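Local coordinates for MazG-related protein (Thermotoga maritima, PDB 2YXH), which binds magnesium ions and belongs to the MazG family, whose members generally hydrolyse nucleoside triphosphates to monophosphates and diphosphate, an activity it may share, at the interface of chains A and B. Sequence-based numbering; all coordinates share one arbitrary frame. Chains: chain A/B, MazG-related protein.

The interface of chains A and B. Residues chain A 1-2, 5, 55; chain B 79-80, 83-84, 87.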
HETATM    1  N   MSE A   1       9.077 -10.277   0.803  1.00 65.26           N
HETATM    2  CA  MSE A   1       8.682 -11.020  -0.470  1.00 65.44           C
HETATM    3  C   MSE A   1       7.224 -10.775  -0.909  1.00 63.13           C
HETATM    4  O   MSE A   1       6.277 -11.379  -0.387  1.00 62.96           O
HETATM    5  CB  MSE A   1       8.946 -12.487  -0.248  1.00 67.48           C
HETATM    6  CG  MSE A   1       9.721 -12.721   1.103  1.00 72.33           C
HETATM    7 SE   MSE A   1       8.770 -12.999   2.862  1.00 84.20          SE
HETATM    8  CE  MSE A   1       9.005 -14.955   3.163  1.00 77.38           C
ATOM      9  N   VAL A   2       7.072  -9.868  -1.865  1.00 61.12           N
ATOM     10  CA  VAL A   2       5.789  -9.318  -2.321  1.00 59.64           C
ATOM     11  C   VAL A   2       4.780 -10.332  -2.896  1.00 58.86           C
ATOM     12  O   VAL A   2       3.577 -10.211  -2.748  1.00 57.44           O
ATOM     13  CB  VAL A   2       6.080  -8.287  -3.431  1.00 59.65           C
ATOM     14  CG1 VAL A   2       4.807  -7.554  -3.882  1.00 59.15           C
ATOM     15  CG2 VAL A   2       7.107  -7.291  -2.948  1.00 61.38           C
ATOM     16  N   LEU A   5       3.027 -12.198  -0.320  1.00 41.88           N
ATOM     17  CA  LEU A   5       1.990 -11.358   0.260  1.00 37.44           C
ATOM     18  C   LEU A   5       0.788 -11.372  -0.673  1.00 36.84           C
ATOM     19  O   LEU A   5      -0.339 -11.448  -0.233  1.00 35.58           O
ATOM     20  CB  LEU A   5       2.500  -9.929   0.417  1.00 35.82           C
ATOM     21  CG  LEU A   5       1.483  -8.960   1.067  1.00 30.12           C
ATOM     22  CD1 LEU A   5       1.021  -9.661   2.324  1.00 26.33           C
ATOM     23  CD2 LEU A   5       2.262  -7.876   1.352  1.00 29.61           C
ATOM     24  N   GLY A  55       5.100  -3.011   7.118  1.00 20.53           N
ATOM     25  CA  GLY A  55       4.499  -4.206   6.571  1.00 22.33           C
ATOM     26  C   GLY A  55       2.974  -4.240   6.744  1.00 23.15           C
ATOM     27  O   GLY A  55       2.234  -4.505   5.780  1.00 23.27           O
TER
ATOM     28  N   ALA B  79      10.293  -6.112   5.873  1.00 27.48           N
ATOM     29  CA  ALA B  79       9.039  -5.555   6.422  1.00 27.80           C
ATOM     30  C   ALA B  79       7.846  -6.484   5.934  1.00 28.15           C
ATOM     31  O   ALA B  79       6.958  -6.835   6.684  1.00 28.28           O
ATOM     32  CB  ALA B  79       8.844  -4.046   5.974  1.00 21.94           C
ATOM     33  N   ILE B  80       7.893  -6.876   4.665  1.00 28.51           N
ATOM     34  CA  ILE B  80       6.850  -7.706   4.077  0.50 29.42           C
ATOM     35  C   ILE B  80       6.928  -9.062   4.722  1.00 31.04           C
ATOM     36  O   ILE B  80       5.932  -9.676   4.952  1.00 30.87           O
ATOM     37  CB  ILE B  80       6.987  -7.829   2.521  0.50 30.04           C
ATOM     38  CG1 ILE B  80       6.734  -6.454   1.869  0.50 28.97           C
ATOM     39  CG2 ILE B  80       6.053  -8.893   1.985  0.50 27.53           C
ATOM     40  CD1 ILE B  80       6.745  -6.413   0.357  0.50 28.33           C
ATOM     41  N   VAL B  83       5.225  -9.312   7.959  1.00 23.81           N
ATOM     42  CA  VAL B  83       3.775  -9.259   7.924  1.00 23.12           C
ATOM     43  C   VAL B  83       3.292 -10.605   7.379  1.00 23.84           C
ATOM     44  O   VAL B  83       2.355 -11.127   7.817  1.00 24.57           O
ATOM     45  CB  VAL B  83       3.184  -7.960   7.244  1.00 23.37           C
ATOM     46  CG1 VAL B  83       3.267  -8.080   5.811  1.00 20.80           C
ATOM     47  CG2 VAL B  83       1.641  -7.670   7.688  1.00 21.39           C
ATOM     48  N   VAL B  84       3.946 -11.174   6.377  1.00 25.05           N
ATOM     49  CA  VAL B  84       3.633 -12.518   6.016  1.00 25.39           C
ATOM     50  C   VAL B  84       3.677 -13.495   7.243  1.00 26.30           C
ATOM     51  O   VAL B  84       2.737 -14.264   7.440  1.00 26.00           O
ATOM     52  CB  VAL B  84       4.543 -12.931   4.824  1.00 27.87           C
ATOM     53  CG1 VAL B  84       4.464 -14.455   4.671  1.00 26.57           C
ATOM     54  CG2 VAL B  84       3.990 -12.104   3.560  1.00 22.74           C
ATOM     55  N   ILE B  87       0.540 -12.749   9.652  0.50 28.86           N
ATOM     56  CA  ILE B  87      -0.720 -13.235   9.162  0.50 27.45           C
ATOM     57  C   ILE B  87      -0.725 -14.770   9.162  0.50 27.96           C
ATOM     58  O   ILE B  87      -1.720 -15.402   9.498  0.50 27.16           O
ATOM     59  CB  ILE B  87      -0.982 -12.750   7.697  0.50 27.70           C
ATOM     60  CG1 ILE B  87      -0.695 -11.263   7.489  0.50 28.00           C
ATOM     61  CG2 ILE B  87      -2.393 -13.009   7.329  0.50 27.68           C
ATOM     62  CD1 ILE B  87      -0.283 -10.940   6.058  0.50 27.63           C
TER
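A:Leu5 lies across the face of chain B's helix 76-90, in the groove formed by B:Ile80, B:Val84 and B:Ile87. With CG anti to the backbone N (chi1 -178°), the side chain points across the helix, and its methyls spread along it. CD2 of A:Leu5 meets the branch methyl CG2 of B:Ile80 at 4.0 Å, the two side chains crossing at about a right angle. CD1 of A:Leu5 turns towards the next turns, 4.0 Å from CG2 of B:Val84 and within loose contact of the B:Ile87 tip. CG2 of B:Val84 also packs against the A:Leu5 backbone, 3.9 Å from CA of A:Leu5, touching both stem and branch.

B:Ile80 divides its two arms. Its CG2 faces A:Leu5 and the backbone of A:Met1, while the extended CG1-CD1 arm (chi2 -176°) runs to A:Val2, where CD1 of B:Ile80 comes tightly against CG2 of A:Val2 at 3.4 Å. A:Met1 and A:Val2 are poorly ordered, which makes this end less certain.

On the other flank, the lack of a side chain at A:Gly55 probably allows the close approach of helix 47-72: CA of A:Gly55 lies 3.6 Å from the carbonyl O of B:Ala79. CG1 and CG2 of B:Val83 both face the A:Gly55 carbonyl, each 3.7 Å from O of A:Gly55.

Helix 76-90 of one all-helical chain thus packs against helices 2-15 and 47-72 of the other, a largely apolar patch with a two-fold twin in the deposited assembly, possibly the biological dimer.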